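Local atomic coordinates of carbohydrate kinase (Agrobacterium tumefaciens, PDB entry 2NWH), a protein that probably phosphorylates a sugar or related substrate as a pfkB-family, ribokinase-like carbohydrate kinase. Residues 85-90 with 115-120; 12-17 with 65-70. All coordinates share one frame; numbering follows the deposited sequence. Where two conformers were deposited one is given.

Overall arrangement
From the N terminus, strand 13-20 belongs to the small four-stranded sheet, a lid in ribokinase-like folds. The chain then runs through strand 55-63 of the large sheet into helix 66-77, whose first two turns meet 12-17 and close a loop of 47 residues as contact 2. After that helix it forms strand 81-87, an outermost strand of the large sheet, and leaves to build lid strands 94-99 and 105-111. Contact 1 closes this second loop where 115-120 returns to 85-90. The loops follow in series, neither enclosing nor crossing the other. The contact centres lie about 15 Å apart, and Tyr115 OH probably hydrogen-bonds Ala12 N between them.

Contact 1. Residues 85-90 with 115-120; sequences FTFLDR and YKLFTP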
ATOM      1  N   PHE A  85      -9.774  13.119  -7.234  1.00 18.08           N
ATOM      2  CA  PHE A  85     -10.816  13.008  -8.279  1.00 17.30           C
ATOM      3  C   PHE A  85     -12.156  13.248  -7.576  1.00 16.70           C
ATOM      4  O   PHE A  85     -12.840  12.319  -7.157  1.00 16.51           O
ATOM      5  CB  PHE A  85     -10.766  11.643  -9.004  1.00 17.32           C
ATOM      6  CG  PHE A  85     -11.177  11.710 -10.482  1.00 19.13           C
ATOM      7  CD1 PHE A  85     -10.393  11.099 -11.461  1.00 19.11           C
ATOM      8  CD2 PHE A  85     -12.328  12.404 -10.875  1.00 20.84           C
ATOM      9  CE1 PHE A  85     -10.729  11.161 -12.835  1.00 20.56           C
ATOM     10  CE2 PHE A  85     -12.706  12.455 -12.234  1.00 20.49           C
ATOM     11  CZ  PHE A  85     -11.898  11.849 -13.226  1.00 21.21           C
ATOM     12  N   THR A  86     -12.516  14.519  -7.421  1.00 17.39           N
ATOM     13  CA  THR A  86     -13.656  14.945  -6.554  1.00 18.46           C
ATOM     14  C   THR A  86     -15.001  14.805  -7.228  1.00 18.35           C
ATOM     15  O   THR A  86     -15.175  15.263  -8.394  1.00 17.79           O
ATOM     16  CB  THR A  86     -13.486  16.440  -6.126  1.00 17.99           C
ATOM     17  OG1 THR A  86     -12.238  16.568  -5.433  1.00 19.71           O
ATOM     18  CG2 THR A  86     -14.608  16.925  -5.207  1.00 17.87           C
ATOM     19  N   PHE A  87     -15.955  14.184  -6.511  1.00 17.70           N
ATOM     20  CA  PHE A  87     -17.363  14.099  -6.943  1.00 18.86           C
ATOM     21  C   PHE A  87     -18.216  14.733  -5.876  1.00 18.13           C
ATOM     22  O   PHE A  87     -18.488  14.129  -4.838  1.00 17.88           O
ATOM     23  CB  PHE A  87     -17.805  12.659  -7.207  1.00 18.16           C
ATOM     24  CG  PHE A  87     -16.975  11.997  -8.237  1.00 19.79           C
ATOM     25  CD1 PHE A  87     -17.252  12.194  -9.592  1.00 21.13           C
ATOM     26  CD2 PHE A  87     -15.878  11.225  -7.856  1.00 19.01           C
ATOM     27  CE1 PHE A  87     -16.446  11.608 -10.601  1.00 23.36           C
ATOM     28  CE2 PHE A  87     -15.061  10.596  -8.855  1.00 18.55           C
ATOM     29  CZ  PHE A  87     -15.350  10.816 -10.215  1.00 21.89           C
ATOM     30  N   LEU A  88     -18.553  15.998  -6.114  1.00 18.34           N
ATOM     31  CA  LEU A  88     -19.060  16.867  -5.052  1.00 19.21           C
ATOM     32  C   LEU A  88     -20.369  16.374  -4.451  1.00 20.18           C
ATOM     33  O   LEU A  88     -20.602  16.538  -3.223  1.00 21.21           O
ATOM     34  CB  LEU A  88     -19.204  18.303  -5.574  1.00 19.47           C
ATOM     35  CG  LEU A  88     -17.868  19.050  -5.692  1.00 19.77           C
ATOM     36  CD1 LEU A  88     -18.172  20.465  -6.283  1.00 21.26           C
ATOM     37  CD2 LEU A  88     -17.172  19.176  -4.301  1.00 19.71           C
ATOM     38  N   ASP A  89     -21.177  15.706  -5.275  1.00 19.64           N
ATOM     39  CA  ASP A  89     -22.446  15.079  -4.832  1.00 21.04           C
ATOM     40  C   ASP A  89     -22.292  13.789  -4.000  1.00 21.35           C
ATOM     41  O   ASP A  89     -23.271  13.264  -3.467  1.00 21.52           O
ATOM     42  CB  ASP A  89     -23.328  14.752  -6.051  1.00 21.77           C
ATOM     43  CG  ASP A  89     -22.636  13.849  -7.069  1.00 24.98           C
ATOM     44  OD1 ASP A  89     -21.500  14.179  -7.496  1.00 27.10           O
ATOM     45  OD2 ASP A  89     -23.235  12.804  -7.467  1.00 28.26           O
ATOM     46  N   ARG A  90     -21.083  13.250  -3.892  1.00 20.76           N
ATOM     47  CA  ARG A  90     -20.916  11.916  -3.289  1.00 19.59           C
ATOM     48  C   ARG A  90     -20.154  11.950  -1.983  1.00 19.24           C
ATOM     49  O   ARG A  90     -19.579  12.993  -1.590  1.00 18.55           O
ATOM     50  CB  ARG A  90     -20.206  10.955  -4.247  1.00 19.64           C
ATOM     51  CG  ARG A  90     -20.915  10.709  -5.632  1.00 22.63           C
ATOM     52  CD  ARG A  90     -22.079   9.703  -5.520  1.00 23.21           C
ATOM     53  NE  ARG A  90     -21.638   8.489  -4.792  1.00 29.70           N
ATOM     54  CZ  ARG A  90     -21.332   7.327  -5.387  1.00 29.23           C
ATOM     55  NH1 ARG A  90     -21.482   7.209  -6.710  1.00 31.51           N
ATOM     56  NH2 ARG A  90     -20.917   6.279  -4.674  1.00 25.79           N
ATOM     57  N   TYR A 115     -14.964   4.246  -5.539  1.00 17.77           N
ATOM     58  CA  TYR A 115     -13.841   3.839  -6.444  1.00 19.04           C
ATOM     59  C   TYR A 115     -14.317   3.355  -7.813  1.00 19.01           C
ATOM     60  O   TYR A 115     -13.581   3.431  -8.798  1.00 17.64           O
ATOM     61  CB  TYR A 115     -12.943   2.758  -5.785  1.00 18.65           C
ATOM     62  CG  TYR A 115     -12.307   3.229  -4.480  1.00 20.83           C
ATOM     63  CD1 TYR A 115     -11.850   4.533  -4.362  1.00 22.93           C
ATOM     64  CD2 TYR A 115     -12.149   2.369  -3.399  1.00 22.90           C
ATOM     65  CE1 TYR A 115     -11.262   5.011  -3.185  1.00 24.56           C
ATOM     66  CE2 TYR A 115     -11.559   2.836  -2.192  1.00 23.46           C
ATOM     67  CZ  TYR A 115     -11.131   4.172  -2.117  1.00 22.26           C
ATOM     68  OH  TYR A 115     -10.519   4.684  -1.006  1.00 24.88           O
ATOM     69  N   LYS A 116     -15.543   2.845  -7.871  1.00 19.67           N
ATOM     70  CA  LYS A 116     -16.139   2.393  -9.147  1.00 19.81           C
ATOM     71  C   LYS A 116     -16.287   3.523 -10.149  1.00 19.73           C
ATOM     72  O   LYS A 116     -16.412   3.247 -11.338  1.00 19.07           O
ATOM     73  CB  LYS A 116     -17.520   1.750  -8.938  1.00 19.61           C
ATOM     74  CG  LYS A 116     -17.483   0.631  -7.890  1.00 24.63           C
ATOM     75  CD  LYS A 116     -18.805  -0.084  -7.790  1.00 30.62           C
ATOM     76  CE  LYS A 116     -18.592  -1.395  -7.088  1.00 33.86           C
ATOM     77  NZ  LYS A 116     -18.633  -1.161  -5.631  1.00 40.28           N
ATOM     78  N   LEU A 117     -16.260   4.776  -9.678  1.00 18.79           N
ATOM     79  CA  LEU A 117     -16.340   5.938 -10.585  1.00 19.87           C
ATOM     80  C   LEU A 117     -15.032   6.223 -11.295  1.00 19.72           C
ATOM     81  O   LEU A 117     -15.007   6.978 -12.281  1.00 19.52           O
ATOM     82  CB  LEU A 117     -16.778   7.196  -9.835  1.00 19.94           C
ATOM     83  CG  LEU A 117     -18.194   7.175  -9.229  1.00 20.99           C
ATOM     84  CD1 LEU A 117     -18.529   8.557  -8.655  1.00 22.64           C
ATOM     85  CD2 LEU A 117     -19.276   6.717 -10.178  1.00 23.75           C
ATOM     86  N   PHE A 118     -13.945   5.627 -10.819  1.00 17.83           N
ATOM     87  CA  PHE A 118     -12.659   5.846 -11.465  1.00 18.87           C
ATOM     88  C   PHE A 118     -12.542   4.855 -12.638  1.00 18.90           C
ATOM     89  O   PHE A 118     -11.896   3.820 -12.550  1.00 19.92           O
ATOM     90  CB  PHE A 118     -11.500   5.707 -10.456  1.00 18.80           C
ATOM     91  CG  PHE A 118     -10.245   6.468 -10.860  1.00 19.77           C
ATOM     92  CD1 PHE A 118      -9.262   6.761  -9.902  1.00 19.56           C
ATOM     93  CD2 PHE A 118     -10.096   6.970 -12.176  1.00 19.54           C
ATOM     94  CE1 PHE A 118      -8.090   7.448 -10.259  1.00 20.89           C
ATOM     95  CE2 PHE A 118      -8.941   7.667 -12.547  1.00 20.30           C
ATOM     96  CZ  PHE A 118      -7.942   7.906 -11.591  1.00 17.04           C
ATOM     97  N   THR A 119     -13.206   5.189 -13.731  1.00 18.92           N
ATOM     98  CA  THR A 119     -13.343   4.282 -14.870  1.00 18.71           C
ATOM     99  C   THR A 119     -12.199   4.511 -15.874  1.00 18.85           C
ATOM    100  O   THR A 119     -11.442   5.493 -15.754  1.00 18.56           O
ATOM    101  CB  THR A 119     -14.632   4.572 -15.615  1.00 18.93           C
ATOM    102  OG1 THR A 119     -14.551   5.923 -16.044  1.00 19.83           O
ATOM    103  CG2 THR A 119     -15.871   4.338 -14.678  1.00 20.68           C
ATOM    104  N   PRO A 120     -12.011   3.570 -16.833  1.00 20.59           N
ATOM    105  CA  PRO A 120     -10.944   3.835 -17.836  1.00 20.54           C
ATOM    106  C   PRO A 120     -11.127   5.150 -18.571  1.00 20.40           C
ATOM    107  O   PRO A 120     -10.155   5.855 -18.825  1.00 20.77           O
ATOM    108  CB  PRO A 120     -11.058   2.647 -18.782  1.00 21.23           C
ATOM    109  CG  PRO A 120     -11.546   1.543 -17.901  1.00 20.78           C
ATOM    110  CD  PRO A 120     -12.632   2.248 -17.059  1.00 20.40           C
TER
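Leu117 and Phe118 carry this contact from the side of 115-120, meeting Phe87, Arg90 and Phe85 at the end of strand 81-87 and in the turn that follows. The returning chain enters in a helical conformation, and Phe118 N bonds Tyr115 O at 3.0 Å. Leu117, next along, is the residue most engaged. Its CG lies opposite the carbonyl carbon (chi1 -64°) and the chain continues extended to CD1, which comes over the middle of one Phe87 face. That methyl is 3.8 Å from the Phe87 ring centroid and close to the ring normal, the geometry of a CH-pi contact. Leu117 CB adds to it nearer the rim, 3.9 Å from Phe87 CZ. Arg90 and Leu117 reach toward each other from opposite directions, Arg90 NH1 coming 3.8 Å from Leu117 CD1 as a packing contact. The type I turn from Phe87 to Arg90, closed by Arg90 N to Phe87 O at 2.9 Å, allows both side chains to reach the same leucine. Phe118 follows at the centre of an inverse gamma turn. Its ring offers a face to the edge of Phe85 in a T-shaped pair, with centroids 5.2 Å apart and planes at 63°; the approach is off-centre, with Phe85 CD1 3.9 Å from Phe118 CE2. Thr119 then ends the loop as N-cap of helix 120-123, its OG1 bonded to Arg122 N. Arg122 also reaches Leu117 O and touches the side chains of Phe85 and Phe87, so it flanks the interface. The loop ahead of that helix is thus joined to an outermost strand of the large sheet. No hydrogen bond crosses between the segments, which implies that ring orientation and methyl placement, rather than polar pairing, define how they fit.

Contact 2. Residues 12-17 with 65-70; sequences AHIDRR and DVTGEV
Ile14 meets Thr67 and Val70 where the small sheet of this ribokinase-like fold rests on the first two turns of helix 66-77. The junction between the two segments is apolar: about 150 Å² is buried over both sides and no hydrogen bond passes between them. Thr67 CA lies 6.3 Å from Ile14 CA, the nearest backbone approach. Ile14 crosses both helix residues at about a right angle. Its CG1 and CG2 branches lie against the methyl side of Thr67, with Ile14 CG1 4.0 Å from Thr67 CG2. Its CD1 reaches on to Val70, one turn further along the helix. The reach comes from the torsions of Ile14: CG1 stands opposite the backbone nitrogen (chi1 -165°) and the bend at chi2 (70°) brings CD1 to Val70 CG1. At 3.4 Å, Ile14 CD1 and Val70 CG1 are closer than usual van der Waals contact.

Polar interactions lie to either end of this packing. Backbone hydrogen bonds of Ile14 with Pro93 and Tyr95 hold its strand beside strand 94-99, while others organise the helix end. Asp65 is the N-cap, and its carboxylate also has partners in the loop between strands 81-87 and 94-99, OD2 in a salt bridge with Arg91 and OD1 in a hydrogen bond with Thr92 OG1. Both Arg91 and Thr92 touch Thr67, so the residue that packs on Ile14 is flanked by the cap's own partners. Thr67 OG1 comes within 3.1 Å of Asp65 OD2, but at an angle too poor for a hydrogen bond. The capping bond itself is weak, Gly68 N reaching Asp65 OD1 at 3.0 Å with an N-H...O angle of 134°.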
ATOM      1  N   ALA A  12      -8.054   6.120  -0.820  1.00 17.69           N
ATOM      2  CA  ALA A  12      -7.798   7.012   0.264  1.00 17.75           C
ATOM      3  C   ALA A  12      -9.164   7.136   0.909  1.00 19.66           C
ATOM      4  O   ALA A  12     -10.082   7.662   0.319  1.00 20.61           O
ATOM      5  CB  ALA A  12      -7.260   8.376  -0.258  1.00 17.63           C
ATOM      6  N   HIS A  13      -9.323   6.576   2.111  1.00 19.53           N
ATOM      7  CA  HIS A  13     -10.666   6.516   2.739  1.00 19.13           C
ATOM      8  C   HIS A  13     -10.556   7.074   4.166  1.00 17.96           C
ATOM      9  O   HIS A  13      -9.459   7.235   4.693  1.00 16.40           O
ATOM     10  CB  HIS A  13     -11.256   5.067   2.743  1.00 20.02           C
ATOM     11  CG  HIS A  13     -10.419   4.008   3.435  1.00 19.25           C
ATOM     12  ND1 HIS A  13     -10.275   3.910   4.805  1.00 26.81           N
ATOM     13  CD2 HIS A  13      -9.774   2.936   2.927  1.00 18.88           C
ATOM     14  CE1 HIS A  13      -9.536   2.853   5.107  1.00 22.77           C
ATOM     15  NE2 HIS A  13      -9.224   2.240   3.983  1.00 25.20           N
ATOM     16  N   ILE A  14     -11.713   7.338   4.766  1.00 18.09           N
ATOM     17  CA  ILE A  14     -11.785   7.655   6.184  1.00 19.19           C
ATOM     18  C   ILE A  14     -11.930   6.339   6.976  1.00 19.25           C
ATOM     19  O   ILE A  14     -12.719   5.442   6.622  1.00 18.73           O
ATOM     20  CB  ILE A  14     -12.905   8.698   6.478  1.00 20.15           C
ATOM     21  CG1 ILE A  14     -12.786   9.332   7.869  1.00 20.72           C
ATOM     22  CG2 ILE A  14     -14.331   8.085   6.296  1.00 19.27           C
ATOM     23  CD1 ILE A  14     -11.560  10.283   8.002  1.00 23.49           C
ATOM     24  N   ASP A  15     -11.153   6.243   8.048  1.00 18.58           N
ATOM     25  CA  ASP A  15     -11.215   5.104   8.929  0.60 18.84           C
ATOM     26  C   ASP A  15     -11.775   5.609  10.250  1.00 19.06           C
ATOM     27  O   ASP A  15     -11.137   6.412  10.932  1.00 19.94           O
ATOM     28  CB  ASP A  15      -9.817   4.513   9.115  0.60 19.26           C
ATOM     29  CG  ASP A  15      -9.793   3.317  10.038  0.60 19.69           C
ATOM     30  OD1 ASP A  15     -10.365   3.369  11.161  0.60 18.72           O
ATOM     31  OD2 ASP A  15      -9.158   2.323   9.655  0.60 23.32           O
ATOM     32  N   ARG A  16     -12.965   5.124  10.592  1.00 17.46           N
ATOM     33  CA  ARG A  16     -13.662   5.552  11.802  1.00 18.67           C
ATOM     34  C   ARG A  16     -13.787   4.342  12.737  1.00 19.03           C
ATOM     35  O   ARG A  16     -14.335   3.286  12.360  1.00 18.46           O
ATOM     36  CB  ARG A  16     -15.058   6.133  11.431  1.00 18.89           C
ATOM     37  CG  ARG A  16     -14.951   7.356  10.452  1.00 20.23           C
ATOM     38  CD  ARG A  16     -16.291   8.111  10.265  1.00 25.72           C
ATOM     39  NE  ARG A  16     -16.673   8.757  11.518  1.00 27.02           N
ATOM     40  CZ  ARG A  16     -17.679   8.354  12.299  1.00 26.25           C
ATOM     41  NH1 ARG A  16     -18.427   7.312  11.949  1.00 25.24           N
ATOM     42  NH2 ARG A  16     -17.917   8.977  13.457  1.00 25.41           N
ATOM     43  N   ARG A  17     -13.306   4.509  13.955  1.00 19.76           N
ATOM     44  CA  ARG A  17     -13.271   3.424  14.909  1.00 19.39           C
ATOM     45  C   ARG A  17     -14.011   3.877  16.171  1.00 19.13           C
ATOM     46  O   ARG A  17     -13.644   4.871  16.796  1.00 17.25           O
ATOM     47  CB  ARG A  17     -11.809   3.087  15.183  1.00 21.50           C
ATOM     48  CG  ARG A  17     -11.508   1.812  15.982  1.00 25.46           C
ATOM     49  CD  ARG A  17      -9.979   1.551  15.870  1.00 33.65           C
ATOM     50  NE  ARG A  17      -9.551   0.286  16.475  1.00 39.96           N
ATOM     51  CZ  ARG A  17      -8.332  -0.238  16.348  1.00 43.02           C
ATOM     52  NH1 ARG A  17      -7.391   0.395  15.648  1.00 44.95           N
ATOM     53  NH2 ARG A  17      -8.046  -1.392  16.945  1.00 44.34           N
ATOM     54  N   ASP A  65     -17.242  16.107   0.911  1.00 22.03           N
ATOM     55  CA  ASP A  65     -17.599  16.127   2.337  1.00 21.47           C
ATOM     56  C   ASP A  65     -16.456  16.472   3.278  1.00 21.23           C
ATOM     57  O   ASP A  65     -15.273  16.523   2.897  1.00 21.40           O
ATOM     58  CB  ASP A  65     -18.232  14.777   2.750  1.00 20.79           C
ATOM     59  CG  ASP A  65     -17.403  13.555   2.276  1.00 20.43           C
ATOM     60  OD1 ASP A  65     -16.222  13.722   1.889  1.00 19.53           O
ATOM     61  OD2 ASP A  65     -17.931  12.421   2.313  1.00 21.62           O
ATOM     62  N   VAL A  66     -16.805  16.683   4.544  1.00 22.31           N
ATOM     63  CA  VAL A  66     -15.795  16.933   5.553  1.00 21.00           C
ATOM     64  C   VAL A  66     -14.864  15.738   5.800  1.00 21.42           C
ATOM     65  O   VAL A  66     -13.703  15.937   6.175  1.00 20.47           O
ATOM     66  CB  VAL A  66     -16.408  17.446   6.899  1.00 22.61           C
ATOM     67  CG1 VAL A  66     -15.316  17.652   7.947  1.00 23.17           C
ATOM     68  CG2 VAL A  66     -17.161  18.754   6.681  1.00 21.87           C
ATOM     69  N   THR A  67     -15.356  14.508   5.643  1.00 20.50           N
ATOM     70  CA  THR A  67     -14.464  13.381   5.818  1.00 21.80           C
ATOM     71  C   THR A  67     -13.365  13.418   4.756  1.00 20.21           C
ATOM     72  O   THR A  67     -12.232  13.051   5.034  1.00 21.47           O
ATOM     73  CB  THR A  67     -15.189  12.034   5.831  1.00 21.82           C
ATOM     74  OG1 THR A  67     -16.187  12.049   4.814  1.00 24.99           O
ATOM     75  CG2 THR A  67     -15.847  11.803   7.233  1.00 22.53           C
ATOM     76  N   GLY A  68     -13.705  13.891   3.557  1.00 19.97           N
ATOM     77  CA  GLY A  68     -12.745  13.983   2.441  1.00 19.78           C
ATOM     78  C   GLY A  68     -11.689  15.011   2.790  1.00 20.46           C
ATOM     79  O   GLY A  68     -10.504  14.844   2.447  1.00 19.91           O
ATOM     80  N   GLU A  69     -12.115  16.075   3.471  1.00 20.63           N
ATOM     81  CA  GLU A  69     -11.194  17.136   3.904  1.00 22.41           C
ATOM     82  C   GLU A  69     -10.239  16.626   4.993  1.00 20.94           C
ATOM     83  O   GLU A  69      -9.070  17.032   5.050  1.00 21.29           O
ATOM     84  CB  GLU A  69     -11.995  18.366   4.380  1.00 22.50           C
ATOM     85  CG  GLU A  69     -12.559  19.226   3.242  1.00 28.19           C
ATOM     86  CD  GLU A  69     -13.660  20.186   3.685  1.00 35.39           C
ATOM     87  OE1 GLU A  69     -13.736  20.500   4.907  1.00 34.69           O
ATOM     88  OE2 GLU A  69     -14.455  20.622   2.810  1.00 36.17           O
ATOM     89  N   VAL A  70     -10.711  15.709   5.833  1.00 20.32           N
ATOM     90  CA  VAL A  70      -9.861  15.058   6.832  1.00 18.32           C
ATOM     91  C   VAL A  70      -8.722  14.249   6.118  1.00 18.85           C
ATOM     92  O   VAL A  70      -7.544  14.282   6.544  1.00 17.43           O
ATOM     93  CB  VAL A  70     -10.708  14.135   7.730  1.00 20.32           C
ATOM     94  CG1 VAL A  70      -9.844  13.188   8.522  1.00 18.22           C
ATOM     95  CG2 VAL A  70     -11.566  14.976   8.701  1.00 20.05           C
TER